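Local coordinates for protein HcgB (Methanococcus maripaludis, PDB 5D5P) that acts as a guanylyltransferase in the biosynthesis of the iron-guanylylpyridinol (FeGP) cofactor of [Fe]-hydrogenase, at the interface of chains A and B. Residues are numbered along the deposited sequence; one frame, centred on the assembly and turned at random. Chains: chain A/B, HcgB.

Contacts 1 and 2 are neighbouring patches of one two-fold interface between two HcgB chains. The centres of their C-alpha atoms lie about 11 Å apart. They share A:Ile122, which starts strand 122-128 of chain A. The chain B loop after strand 97-103 runs through both: B:Leu104, B:Gly105 and B:Ser109 belong to contact 1, B:Ile106 and B:Pro107 to contact 2. Contact 1 sets strand 122-128 of chain A against the same strand and the loop of chain B, with A:Arg152 reaching across. Contact 2 carries the loop on to helices 3-15 and 24-35. Each contact has a twin, which suggests a homodimer.

Contact 1: the interface of chains A and B. Residues chain A 114, 122, 124-127, 152; chain B 104-105, 109, 111, 127-128.
This patch is the strand-to-strand part of a two-fold interface, where strand 122-128 of chain A faces the same strand of chain B and the loop following strand 97-103. An arginine just after helix 138-151 of chain A reaches across to main-chain oxygens of chain B. A:Arg152 leaves its backbone with CG between the N and the carbonyl carbon, the crowded position (chi1 62°). Its chain then bends at chi3 (-72°), which brings the guanidinium to these oxygens. Both terminal nitrogens grip the carbonyl O of B:Ser109 end-on. A:Arg152 NH1 meets B:Ser109 O at 2.8 Å, in the carbonyl plane and on a lone pair. A:Arg152 NH2 meets the same B:Ser109 O at 2.7 Å, from above the carbonyl plane. A:Arg152 NH1 also bonds to the carbonyl O of B:Ser128 at 2.8 Å, again from above the carbonyl plane; that residue is poorly ordered. On its own side, A:Arg152 NH2 gives a hydrogen bond to the hydroxyl OG1 of A:Thr124 at 2.9 Å. The hydroxyl lies in the guanidinium plane, so A:Thr124 helps fix the rotation of the group. The positive charge is likely to be stabilised by these oxygens. Beside the guanidinium, B:Leu104 has CG anti to its backbone N (chi1 166°). Its methyl B:Leu104 CD2 rests 3.7 Å from the backbone N of A:Gly125, where glycine has no side chain to intervene. A:Ile122 crosses B:Leu104 at about a right angle, with the methyl CG2 against B:Leu104 CG. On the same side of the guanidinium as B:Leu104, further along toward NE, the methyl CG2 of B:Val127 sits in the crowded position between its own N and carbonyl carbon. B:Val127 CG2 packs 3.9 Å from A:Ser126 CA. The loop of chain B is braced from within, since the backbone N of B:Gly105 donates to the hydroxyl OG of B:Ser109 at 2.8 Å.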
# COMPACT_ATOMS: atom_id res chain seq x y z
N LEU A 114 -1.30 5.21 -5.49
CA LEU A 114 0.13 5.50 -5.37
C LEU A 114 0.49 6.71 -6.20
O LEU A 114 -0.09 6.96 -7.27
CB LEU A 114 0.98 4.31 -5.85
CG LEU A 114 0.82 2.98 -5.09
CD1 LEU A 114 1.58 1.87 -5.85
CD2 LEU A 114 1.35 3.11 -3.68
N ILE A 122 8.09 4.61 -5.32
CA ILE A 122 6.84 5.00 -4.67
C ILE A 122 7.07 6.14 -3.68
O ILE A 122 7.86 6.00 -2.75
CB ILE A 122 6.23 3.79 -3.94
CG1 ILE A 122 5.79 2.75 -4.97
CG2 ILE A 122 5.03 4.22 -3.08
CD1 ILE A 122 5.56 1.39 -4.34
N THR A 124 4.37 8.15 -2.15
CA THR A 124 3.32 8.20 -1.13
C THR A 124 2.12 7.43 -1.66
O THR A 124 2.12 7.01 -2.81
CB THR A 124 2.91 9.65 -0.79
OG1 THR A 124 1.97 9.64 0.28
CG2 THR A 124 2.28 10.38 -2.00
N GLY A 125 1.09 7.24 -0.84
CA GLY A 125 -0.04 6.42 -1.23
C GLY A 125 -1.13 6.46 -0.17
O GLY A 125 -0.96 7.03 0.91
N SER A 126 -2.27 5.83 -0.46
CA SER A 126 -3.31 5.72 0.54
C SER A 126 -4.21 4.55 0.17
O SER A 126 -4.16 4.08 -0.97
CB SER A 126 -4.11 7.00 0.60
OG SER A 126 -4.62 7.22 -0.69
N VAL A 127 -5.01 4.07 1.11
CA VAL A 127 -5.88 2.93 0.80
C VAL A 127 -7.32 3.25 1.13
O VAL A 127 -7.60 4.16 1.90
CB VAL A 127 -5.46 1.64 1.56
CG1 VAL A 127 -4.12 1.13 1.01
CG2 VAL A 127 -5.43 1.87 3.05
N ARG A 152 0.07 13.22 3.79
CA ARG A 152 0.99 12.45 4.61
C ARG A 152 2.45 12.67 4.21
O ARG A 152 3.33 12.26 4.96
CB ARG A 152 0.64 10.96 4.57
CG ARG A 152 0.71 10.34 3.26
CD ARG A 152 0.06 8.96 3.32
NE ARG A 152 0.84 7.96 4.05
CZ ARG A 152 1.98 7.41 3.60
NH1 ARG A 152 2.58 6.49 4.34
NH2 ARG A 152 2.54 7.81 2.45
N LEU B 104 6.58 2.23 3.17
CA LEU B 104 5.75 2.04 2.00
C LEU B 104 6.60 1.96 0.74
O LEU B 104 6.46 1.03 -0.08
CB LEU B 104 4.74 3.19 1.87
CG LEU B 104 4.02 3.32 0.54
CD1 LEU B 104 3.10 2.12 0.20
CD2 LEU B 104 3.23 4.63 0.59
N GLY B 105 7.46 2.96 0.57
CA GLY B 105 8.22 3.11 -0.66
C GLY B 105 9.60 3.66 -0.34
O GLY B 105 10.34 3.07 0.48
N SER B 109 8.41 8.14 2.59
CA SER B 109 7.08 7.79 2.13
C SER B 109 6.18 7.25 3.24
O SER B 109 5.03 6.85 2.98
CB SER B 109 7.18 6.72 1.03
OG SER B 109 7.84 5.55 1.51
N SER B 111 4.81 4.73 6.41
CA SER B 111 4.69 3.32 6.72
C SER B 111 3.48 2.66 6.09
O SER B 111 2.42 3.30 5.91
CB SER B 111 4.60 3.14 8.24
OG SER B 111 5.79 3.63 8.87
N VAL B 127 -1.99 2.52 5.74
CA VAL B 127 -0.79 3.37 5.69
C VAL B 127 -0.80 4.38 6.81
O VAL B 127 -1.87 4.78 7.29
CB VAL B 127 -0.67 4.10 4.34
CG1 VAL B 127 -0.49 3.06 3.20
CG2 VAL B 127 -1.90 4.93 4.08
N SER B 128 0.38 4.83 7.23
CA SER B 128 0.46 5.90 8.23
C SER B 128 1.53 6.89 7.82
O SER B 128 2.48 6.48 7.18
CB SER B 128 0.83 5.34 9.61
OG SER B 128 -0.27 4.70 10.21

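Contact 2: the interface of chains A and B. Residues chain A 3, 7, 10-11, 19, 26, 121-123; chain B 76, 78, 103, 106-107.
One face of the A:Tyr11 ring carries A:Ile7 CG2 over its centre, 3.6 Å above the plane. On the opposite face, B:Asp76 O lies off the rim near CE1. A:Ala10 CB lies over the rim of the A:Arg19 guanidinium, and the carboxylate of A:Glu26 meets its edge in plane. B:Pro107 CD lies over the rim of the B:Arg103 guanidinium, and A:Ile3 CD1 over that of A:Arg121. B:Arg103 NH2 donates to B:Asp76 O. A:Arg19 is poorly ordered, but it pairs end-on with A:Glu26. A:Arg19 NH2 forms a salt bridge of 2.6 Å to A:Glu26 OE2 on its syn lone pair, while NH1 bonds to OE1 from above the carboxylate plane. A:Glu26 CD packs 3.5 Å from B:Pro107 CB. An alanine here would remove this carboxylate, and would probably leave A:Arg19 less fixed and B:Pro107 less well packed. B:Pro107 CG presses tightly on A:Ala10 CB at 3.5 Å. A water links B:Pro107 O to the backbone O of A:Glu26. B:Ile106 holds CG1 in the crowded position (chi1 69°), which puts B:Ile106 CD1 3.6 Å from A:Leu123 CD2 and close to A:Ile3 CG2. Its CG2 turns to A:Arg121 CB. B:Ile106 N donates nearly straight to A:Ile122 O at 3.0 Å, almost along the C=O axis. The patch docks a loop of chain B between helices 3-15 and 24-35 and strand 122-128 of chain A, probably helping to hold the dimer together.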
# COMPACT_ATOMS: atom_id res chain seq x y z
N ILE A 3 15.61 12.97 -4.89
CA ILE A 3 15.43 11.69 -4.20
C ILE A 3 16.58 10.71 -4.42
O ILE A 3 16.78 9.86 -3.56
CB ILE A 3 14.07 11.02 -4.54
CG1 ILE A 3 13.90 10.74 -6.03
CG2 ILE A 3 12.91 11.88 -4.01
CD1 ILE A 3 12.66 9.93 -6.29
N ILE A 7 17.89 8.85 -1.20
CA ILE A 7 17.90 7.40 -1.22
C ILE A 7 19.31 6.85 -0.97
O ILE A 7 19.49 5.96 -0.13
CB ILE A 7 17.35 6.84 -2.55
CG1 ILE A 7 15.86 7.13 -2.64
CG2 ILE A 7 17.64 5.37 -2.65
CD1 ILE A 7 15.26 6.83 -4.00
N ALA A 10 20.18 7.34 2.68
CA ALA A 10 19.41 6.47 3.56
C ALA A 10 19.90 5.03 3.45
O ALA A 10 19.92 4.31 4.44
CB ALA A 10 17.93 6.54 3.22
N TYR A 11 20.24 4.61 2.24
CA TYR A 11 20.70 3.23 2.05
C TYR A 11 21.99 3.00 2.81
O TYR A 11 22.16 1.97 3.48
CB TYR A 11 20.90 2.92 0.56
CG TYR A 11 19.60 2.60 -0.16
CD1 TYR A 11 18.38 2.81 0.46
CD2 TYR A 11 19.61 2.07 -1.44
CE1 TYR A 11 17.18 2.51 -0.19
CE2 TYR A 11 18.42 1.75 -2.11
CZ TYR A 11 17.22 1.97 -1.48
OH TYR A 11 16.04 1.66 -2.13
N ARG A 19 19.56 3.66 10.94
CA ARG A 19 18.34 4.23 10.40
C ARG A 19 17.35 4.31 11.55
O ARG A 19 16.67 3.33 11.86
CB ARG A 19 17.80 3.40 9.23
CG ARG A 19 16.48 3.92 8.61
CD ARG A 19 16.74 5.06 7.62
NE ARG A 19 15.52 5.55 6.97
CZ ARG A 19 15.39 6.78 6.46
NH1 ARG A 19 14.25 7.14 5.89
NH2 ARG A 19 16.39 7.65 6.57
N GLU A 26 14.14 14.08 3.40
CA GLU A 26 13.51 13.07 2.57
C GLU A 26 12.12 13.52 2.18
O GLU A 26 11.69 13.36 1.04
CB GLU A 26 13.49 11.72 3.31
CG GLU A 26 14.90 11.13 3.49
CD GLU A 26 15.00 10.09 4.61
OE1 GLU A 26 14.01 9.88 5.34
OE2 GLU A 26 16.10 9.51 4.80
N ARG A 121 9.53 4.56 -8.59
CA ARG A 121 9.69 4.63 -7.13
C ARG A 121 8.45 5.19 -6.47
O ARG A 121 7.85 6.13 -6.96
CB ARG A 121 10.90 5.49 -6.77
CG ARG A 121 12.17 4.89 -7.29
CD ARG A 121 13.40 5.76 -7.01
NE ARG A 121 13.39 6.95 -7.85
CZ ARG A 121 14.48 7.63 -8.21
NH1 ARG A 121 15.71 7.28 -7.77
NH2 ARG A 121 14.35 8.68 -9.02
N ILE A 122 8.09 4.61 -5.32
CA ILE A 122 6.84 5.00 -4.67
C ILE A 122 7.07 6.14 -3.68
O ILE A 122 7.86 6.00 -2.75
CB ILE A 122 6.23 3.79 -3.94
CG1 ILE A 122 5.79 2.75 -4.97
CG2 ILE A 122 5.03 4.22 -3.08
CD1 ILE A 122 5.56 1.39 -4.34
N LEU A 123 6.36 7.25 -3.88
CA LEU A 123 6.58 8.45 -3.07
C LEU A 123 5.61 8.55 -1.90
O LEU A 123 5.96 8.96 -0.81
CB LEU A 123 6.47 9.70 -3.95
CG LEU A 123 7.32 9.69 -5.21
CD1 LEU A 123 7.14 11.01 -5.93
CD2 LEU A 123 8.80 9.54 -4.82
N ASP B 76 15.02 -2.50 3.94
CA ASP B 76 14.98 -1.05 3.73
C ASP B 76 15.78 -0.62 2.50
O ASP B 76 15.73 0.54 2.12
CB ASP B 76 15.48 -0.26 4.94
CG ASP B 76 14.43 -0.16 6.03
OD1 ASP B 76 13.29 -0.57 5.77
OD2 ASP B 76 14.72 0.41 7.10
N THR B 78 15.10 -1.96 -0.41
CA THR B 78 14.27 -2.47 -1.50
C THR B 78 13.21 -1.44 -1.81
O THR B 78 12.94 -0.55 -1.01
CB THR B 78 13.53 -3.81 -1.16
OG1 THR B 78 12.52 -3.55 -0.18
CG2 THR B 78 14.49 -4.87 -0.66
N ARG B 103 8.41 0.55 5.75
CA ARG B 103 8.26 1.66 4.81
C ARG B 103 7.39 1.28 3.62
O ARG B 103 7.43 0.16 3.13
CB ARG B 103 9.63 2.12 4.33
CG ARG B 103 9.67 3.56 3.98
CD ARG B 103 11.09 4.03 4.02
NE ARG B 103 11.85 3.41 2.95
CZ ARG B 103 13.11 3.01 3.06
NH1 ARG B 103 13.75 3.12 4.20
NH2 ARG B 103 13.71 2.48 2.00
N ILE B 106 9.96 4.78 -0.96
CA ILE B 106 11.28 5.37 -0.72
C ILE B 106 11.37 6.00 0.67
O ILE B 106 10.36 6.18 1.33
CB ILE B 106 11.61 6.43 -1.78
CG1 ILE B 106 10.73 7.66 -1.61
CG2 ILE B 106 11.41 5.86 -3.17
CD1 ILE B 106 11.31 8.89 -2.31
N PRO B 107 12.58 6.32 1.12
CA PRO B 107 12.69 7.08 2.38
C PRO B 107 11.82 8.34 2.39
O PRO B 107 11.89 9.15 1.46
CB PRO B 107 14.17 7.44 2.42
CG PRO B 107 14.83 6.31 1.69
CD PRO B 107 13.90 5.95 0.58
O HOH W 1 13.14 11.13 -0.12